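Protein argonaute (Methanocaldococcus jannaschii, PDB 5G5S) acts as a DNA-guided endonuclease that uses short single-stranded DNA guides to bind and slice complementary DNA, and may defend the cell against invading genetic elements. Local coordinates at residues A[186-191]-A[252-257]; A[528-533]-A[710-715]. All coordinates share one frame; numbering follows the deposited sequence.

Interaction 1: A[186-191]-A[252-257]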
loop_
_atom_site.group_PDB
_atom_site.type_symbol
_atom_site.label_atom_id
_atom_site.label_comp_id
_atom_site.label_asym_id
_atom_site.label_seq_id
_atom_site.Cartn_x
_atom_site.Cartn_y
_atom_site.Cartn_z
ATOM N N ILE A 186 -4.794 -4.492 -14.085
ATOM C CA ILE A 186 -5.209 -5.169 -15.305
ATOM C C ILE A 186 -5.460 -4.201 -16.456
ATOM O O ILE A 186 -5.639 -2.996 -16.254
ATOM C CB ILE A 186 -6.409 -6.162 -15.115
ATOM C CG1 ILE A 186 -7.670 -5.489 -14.558
ATOM C CG2 ILE A 186 -6.040 -7.426 -14.343
ATOM C CD1 ILE A 186 -8.775 -5.368 -15.554
ATOM N N ILE A 187 -5.479 -4.755 -17.673
ATOM C CA ILE A 187 -5.811 -4.072 -18.921
ATOM C C ILE A 187 -6.830 -4.967 -19.617
ATOM O O ILE A 187 -6.746 -6.191 -19.484
ATOM C CB ILE A 187 -4.561 -3.799 -19.832
ATOM C CG1 ILE A 187 -3.773 -5.090 -20.203
ATOM C CG2 ILE A 187 -3.638 -2.736 -19.235
ATOM C CD1 ILE A 187 -3.970 -5.572 -21.599
ATOM N N PHE A 188 -7.798 -4.383 -20.332
ATOM C CA PHE A 188 -8.721 -5.192 -21.133
ATOM C C PHE A 188 -7.936 -5.352 -22.442
ATOM O O PHE A 188 -7.529 -4.341 -23.023
ATOM C CB PHE A 188 -10.093 -4.498 -21.311
ATOM C CG PHE A 188 -10.950 -4.998 -22.457
ATOM C CD1 PHE A 188 -11.268 -6.349 -22.577
ATOM C CD2 PHE A 188 -11.467 -4.114 -23.396
ATOM C CE1 PHE A 188 -12.053 -6.809 -23.641
ATOM C CE2 PHE A 188 -12.262 -4.574 -24.456
ATOM C CZ PHE A 188 -12.549 -5.918 -24.571
ATOM N N LYS A 189 -7.619 -6.608 -22.824
ATOM C CA LYS A 189 -6.763 -6.955 -23.966
ATOM C C LYS A 189 -6.642 -5.970 -25.142
ATOM O O LYS A 189 -5.507 -5.557 -25.409
ATOM C CB LYS A 189 -6.899 -8.415 -24.429
ATOM C CG LYS A 189 -5.675 -8.869 -25.218
ATOM C CD LYS A 189 -5.883 -10.145 -25.963
ATOM C CE LYS A 189 -4.540 -10.615 -26.452
ATOM N NZ LYS A 189 -4.660 -11.807 -27.320
ATOM N N PRO A 190 -7.737 -5.569 -25.853
ATOM C CA PRO A 190 -7.574 -4.638 -26.994
ATOM C C PRO A 190 -6.954 -3.285 -26.637
ATOM O O PRO A 190 -6.221 -2.713 -27.446
ATOM C CB PRO A 190 -8.998 -4.486 -27.539
ATOM C CG PRO A 190 -9.725 -5.685 -27.055
ATOM C CD PRO A 190 -9.148 -5.980 -25.713
ATOM N N ASN A 191 -7.213 -2.790 -25.423
ATOM C CA ASN A 191 -6.647 -1.517 -24.997
ATOM C C ASN A 191 -5.656 -1.656 -23.806
ATOM O O ASN A 191 -6.076 -1.635 -22.642
ATOM C CB ASN A 191 -7.760 -0.487 -24.745
ATOM C CG ASN A 191 -7.307 0.948 -24.662
ATOM O OD1 ASN A 191 -6.166 1.293 -24.977
ATOM N ND2 ASN A 191 -8.209 1.828 -24.235
ATOM N N PRO A 252 -12.816 -12.285 -16.940
ATOM C CA PRO A 252 -11.367 -12.530 -16.752
ATOM C C PRO A 252 -10.571 -13.066 -17.944
ATOM O O PRO A 252 -9.382 -12.777 -18.042
ATOM C CB PRO A 252 -11.309 -13.451 -15.527
ATOM C CG PRO A 252 -12.709 -13.934 -15.322
ATOM C CD PRO A 252 -13.580 -12.823 -15.798
ATOM N N GLN A 253 -11.233 -13.787 -18.871
ATOM C CA GLN A 253 -10.643 -14.306 -20.111
ATOM C C GLN A 253 -10.216 -13.163 -21.054
ATOM O O GLN A 253 -9.283 -13.335 -21.837
ATOM C CB GLN A 253 -11.645 -15.235 -20.831
ATOM C CG GLN A 253 -11.003 -16.229 -21.808
ATOM C CD GLN A 253 -11.962 -17.212 -22.456
ATOM O OE1 GLN A 253 -12.997 -17.599 -21.901
ATOM N NE2 GLN A 253 -11.588 -17.704 -23.625
ATOM N N PHE A 254 -10.910 -12.008 -20.976
ATOM C CA PHE A 254 -10.692 -10.833 -21.820
ATOM C C PHE A 254 -9.643 -9.848 -21.283
ATOM O O PHE A 254 -9.292 -8.897 -21.987
ATOM C CB PHE A 254 -12.032 -10.093 -22.059
ATOM C CG PHE A 254 -13.191 -10.842 -22.699
ATOM C CD1 PHE A 254 -13.032 -12.139 -23.182
ATOM C CD2 PHE A 254 -14.437 -10.242 -22.828
ATOM C CE1 PHE A 254 -14.100 -12.822 -23.766
ATOM C CE2 PHE A 254 -15.506 -10.927 -23.417
ATOM C CZ PHE A 254 -15.329 -12.212 -23.880
ATOM N N CYS A 255 -9.150 -10.065 -20.046
ATOM C CA CYS A 255 -8.196 -9.169 -19.390
ATOM C C CYS A 255 -6.800 -9.779 -19.209
ATOM O O CYS A 255 -6.644 -11.005 -19.228
ATOM C CB CYS A 255 -8.756 -8.668 -18.058
ATOM S SG CYS A 255 -10.545 -8.356 -18.065
ATOM N N ASN A 256 -5.796 -8.899 -18.991
ATOM C CA ASN A 256 -4.401 -9.268 -18.729
ATOM C C ASN A 256 -3.833 -8.544 -17.532
ATOM O O ASN A 256 -4.025 -7.335 -17.401
ATOM C CB ASN A 256 -3.521 -8.978 -19.924
ATOM C CG ASN A 256 -3.878 -9.794 -21.117
ATOM O OD1 ASN A 256 -4.815 -9.472 -21.842
ATOM N ND2 ASN A 256 -3.156 -10.886 -21.312
ATOM N N LEU A 257 -3.076 -9.272 -16.694
ATOM C CA LEU A 257 -2.403 -8.723 -15.520
ATOM C C LEU A 257 -1.253 -7.823 -15.935
ATOM O O LEU A 257 -0.529 -8.143 -16.874
ATOM C CB LEU A 257 -1.878 -9.830 -14.610
ATOM C CG LEU A 257 -2.907 -10.542 -13.766
ATOM C CD1 LEU A 257 -2.412 -11.893 -13.395
ATOM C CD2 LEU A 257 -3.267 -9.737 -12.514
#
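The first torsion of F188 (CG anti to the backbone N, chi1 161°) brings the edge of its ring to CB of F254, while that of F254 (CG anti to the carbonyl carbon, chi1 -58°) turns its own ring to run alongside. CB of F254 lies in the plane of the F188 ring, at its edge, 3.6 Å from CE1. CD of P190 sits over one face of that ring, so one flat aromatic packs by its face on P190 and by its edge on F254.

The backbones form an antiparallel pair. I187 and N256 are its hydrogen-bonded pair, with I187 N to N256 O at 3.0 Å and N256 N to I187 O at 2.9 Å. Just beyond the strand, K189 N donates to F254 O at 3.0 Å, extending the pairing to where both chains turn away. On the face shared by I186, F188, C255 and L257, the branched I186 reaches two neighbours: CD1 comes 4.1 Å from CB of C255, and CG2 comes 4.0 Å from CD2 of L257. On the other face, CD1 of I187 rests 3.8 Å from CB of N256, and the aliphatic start of K189 passes OD1 of N256. The amide suits this buried place because ND2 is bonded to I163 O, its polar end finding a backbone partner.

This strand pairing belongs to the PAZ domain, which binds the 3'-end of the guide. Strand 255-260 lies between strands 185-188 and 150-163, and strand 194-200, bearing the guide-contacting Y196, flanks 185-188. I186 and L257 pack on L167 of helix 167-170, while F188 and F254 rest on helix 206-219.

Interaction 2: A[528-533]-A[710-715]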
loop_
_atom_site.group_PDB
_atom_site.type_symbol
_atom_site.label_atom_id
_atom_site.label_comp_id
_atom_site.label_asym_id
_atom_site.label_seq_id
_atom_site.Cartn_x
_atom_site.Cartn_y
_atom_site.Cartn_z
ATOM N N GLY A 528 1.209 3.056 20.440
ATOM C CA GLY A 528 1.389 2.322 19.193
ATOM C C GLY A 528 0.661 0.991 19.111
ATOM O O GLY A 528 0.998 0.149 18.271
ATOM N N LYS A 529 -0.352 0.779 19.963
ATOM C CA LYS A 529 -1.114 -0.463 19.864
ATOM C C LYS A 529 -2.448 -0.277 19.160
ATOM O O LYS A 529 -3.043 0.805 19.243
ATOM C CB LYS A 529 -1.198 -1.233 21.196
ATOM C CG LYS A 529 -1.994 -0.592 22.316
ATOM C CD LYS A 529 -1.705 -1.287 23.645
ATOM C CE LYS A 529 -2.626 -0.827 24.744
ATOM N NZ LYS A 529 -2.620 -1.776 25.889
ATOM N N ILE A 530 -2.882 -1.308 18.409
ATOM C CA ILE A 530 -4.133 -1.298 17.647
ATOM C C ILE A 530 -5.304 -1.324 18.613
ATOM O O ILE A 530 -5.425 -2.248 19.410
ATOM C CB ILE A 530 -4.225 -2.456 16.600
ATOM C CG1 ILE A 530 -2.998 -2.485 15.668
ATOM C CG2 ILE A 530 -5.534 -2.371 15.778
ATOM C CD1 ILE A 530 -2.636 -3.844 15.120
ATOM N N ARG A 531 -6.153 -0.304 18.546
ATOM C CA ARG A 531 -7.340 -0.206 19.385
ATOM C C ARG A 531 -8.573 -0.654 18.625
ATOM O O ARG A 531 -9.473 -1.239 19.229
ATOM C CB ARG A 531 -7.515 1.212 19.956
ATOM C CG ARG A 531 -6.343 1.677 20.844
ATOM C CD ARG A 531 -6.043 0.772 22.041
ATOM N NE ARG A 531 -7.101 0.808 23.056
ATOM C CZ ARG A 531 -7.097 1.595 24.130
ATOM N NH1 ARG A 531 -6.084 2.427 24.354
ATOM N NH2 ARG A 531 -8.107 1.553 24.992
ATOM N N ARG A 532 -8.619 -0.380 17.299
ATOM C CA ARG A 532 -9.726 -0.748 16.409
ATOM C C ARG A 532 -9.255 -0.928 14.960
ATOM O O ARG A 532 -8.381 -0.206 14.476
ATOM C CB ARG A 532 -10.839 0.333 16.402
ATOM C CG ARG A 532 -11.455 0.747 17.743
ATOM C CD ARG A 532 -12.436 -0.271 18.295
ATOM N NE ARG A 532 -13.725 -0.166 17.626
ATOM C CZ ARG A 532 -14.768 0.494 18.115
ATOM N NH1 ARG A 532 -14.691 1.091 19.300
ATOM N NH2 ARG A 532 -15.905 0.540 17.436
ATOM N N ILE A 533 -9.852 -1.897 14.278
ATOM C CA ILE A 533 -9.730 -2.116 12.846
ATOM C C ILE A 533 -11.192 -1.850 12.436
ATOM O O ILE A 533 -12.068 -2.700 12.617
ATOM C CB ILE A 533 -9.198 -3.504 12.448
ATOM C CG1 ILE A 533 -7.833 -3.799 13.126
ATOM C CG2 ILE A 533 -9.120 -3.613 10.911
ATOM C CD1 ILE A 533 -7.411 -5.279 13.124
ATOM N N GLY A 710 -8.702 -5.788 17.680
ATOM C CA GLY A 710 -7.497 -5.616 16.875
ATOM C C GLY A 710 -6.810 -6.868 16.358
ATOM O O GLY A 710 -5.602 -6.829 16.119
ATOM N N PHE A 711 -7.560 -7.977 16.144
ATOM C CA PHE A 711 -7.002 -9.219 15.580
ATOM C C PHE A 711 -6.674 -8.972 14.094
ATOM O O PHE A 711 -7.570 -8.609 13.331
ATOM C CB PHE A 711 -8.010 -10.389 15.674
ATOM C CG PHE A 711 -8.220 -11.055 17.014
ATOM C CD1 PHE A 711 -8.686 -10.329 18.106
ATOM C CD2 PHE A 711 -8.040 -12.423 17.160
ATOM C CE1 PHE A 711 -8.901 -10.951 19.339
ATOM C CE2 PHE A 711 -8.259 -13.046 18.393
ATOM C CZ PHE A 711 -8.697 -12.307 19.470
ATOM N N LEU A 712 -5.404 -9.190 13.692
ATOM C CA LEU A 712 -4.946 -9.052 12.313
ATOM C C LEU A 712 -5.071 -10.422 11.641
ATOM O O LEU A 712 -4.097 -10.939 11.065
ATOM C CB LEU A 712 -3.484 -8.535 12.259
ATOM C CG LEU A 712 -3.188 -7.136 12.825
ATOM C CD1 LEU A 712 -1.685 -6.943 13.025
ATOM C CD2 LEU A 712 -3.745 -6.030 11.925
ATOM N N TYR A 713 -6.285 -11.017 11.726
ATOM C CA TYR A 713 -6.592 -12.345 11.189
ATOM C C TYR A 713 -6.478 -12.461 9.668
ATOM O O TYR A 713 -6.405 -13.567 9.142
ATOM C CB TYR A 713 -7.985 -12.806 11.652
ATOM C CG TYR A 713 -9.150 -11.980 11.137
ATOM C CD1 TYR A 713 -9.601 -12.115 9.826
ATOM C CD2 TYR A 713 -9.863 -11.140 11.985
ATOM C CE1 TYR A 713 -10.660 -11.350 9.344
ATOM C CE2 TYR A 713 -10.951 -10.402 11.525
ATOM C CZ TYR A 713 -11.356 -10.523 10.208
ATOM O OH TYR A 713 -12.451 -9.832 9.760
ATOM N N PHE A 714 -6.527 -11.326 8.971
ATOM C CA PHE A 714 -6.498 -11.239 7.510
ATOM C C PHE A 714 -5.075 -11.093 6.907
ATOM O O PHE A 714 -4.944 -11.075 5.681
ATOM C CB PHE A 714 -7.416 -10.083 7.057
ATOM C CG PHE A 714 -7.162 -8.798 7.818
ATOM C CD1 PHE A 714 -6.143 -7.931 7.431
ATOM C CD2 PHE A 714 -7.927 -8.467 8.937
ATOM C CE1 PHE A 714 -5.883 -6.766 8.158
ATOM C CE2 PHE A 714 -7.658 -7.311 9.669
ATOM C CZ PHE A 714 -6.650 -6.458 9.264
ATOM N N ILE A 715 -4.021 -11.018 7.748
ATOM C CA ILE A 715 -2.646 -10.815 7.258
ATOM C C ILE A 715 -1.976 -12.058 6.636
ATOM O O ILE A 715 -1.347 -11.912 5.566
ATOM C CB ILE A 715 -1.719 -9.953 8.185
ATOM C CG1 ILE A 715 -1.173 -10.759 9.407
ATOM C CG2 ILE A 715 -2.424 -8.657 8.590
ATOM C CD1 ILE A 715 -0.075 -10.101 10.307
ATOM O OXT ILE A 715 -2.135 -13.174 7.170
#
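I530 and I533 both point toward the chain at 710-715, although only two residues, R531 and R532, lie between them. A classic beta bulge explains this: R531 and R532 together face V523 of the adjacent strand 517-525, and the extra residue restores both isoleucines to one side. The two strands pair in the mixed sheet of the Piwi domain, which has the RNase H-type fold, and the C-terminal residues pack against it. There G710 ends helix 704-708 in a Schellman motif, with a positive phi (72°) that glycine adopts readily. The chain then bends through an inverse gamma turn centred on L712 and a type I turn from L712 to I715.

Without a side chain, G710 allows CG2 of I530 to approach its CA to 3.9 Å. The other branch of I530 ends in CD1, which meets CD1 of L712 at 3.9 Å as the two side chains pass at a slant. I533 has CG1 anti to its own carbonyl carbon (chi1 -55°), which carries I533 CD1 to 3.7 Å from G710 C, 3.3 Å from F711 O and 3.9 Å from L712 CD2. The same methyl reaches F714 tip to tip, at the ring's edge near its plane, 4.0 Å from CE2. The branches of I530 thus reach different partners, whereas the end methyl of I533 fits between several; a beta-branched aliphatic residue suits both places.

Helix 684-697 adds F692 against both I533 and F714. Across the contact itself the union is apolar, consistent with shape and burial doing the fastening. Polarity is met just beyond: OXT of I715 forms a salt bridge with K485, and by similarity I715 probably also ligates a manganese ion. The packing lies next to this carboxylate and probably helps to hold the chain end in place.

In the fold
Both contacts are buried, yet they hold different kinds of element on opposite sides of the chain's centre, with their own centres 35 Å apart and nearest atoms about 18 Å apart. Interaction 1 joins two strands of the PAZ domain through main-chain hydrogen bonds, with a mixed fringe that becomes more exposed at the turn beyond F188. Interaction 2 lies wholly in the core and fastens a bulged strand of the Piwi fold to the C-terminal loop by apolar packing. They close in series along the chain. I186 of interaction 1 packs on Y196, which contacts the guide 3'-end, while L712 of interaction 2 lies near K485 and the guide-contacting S671.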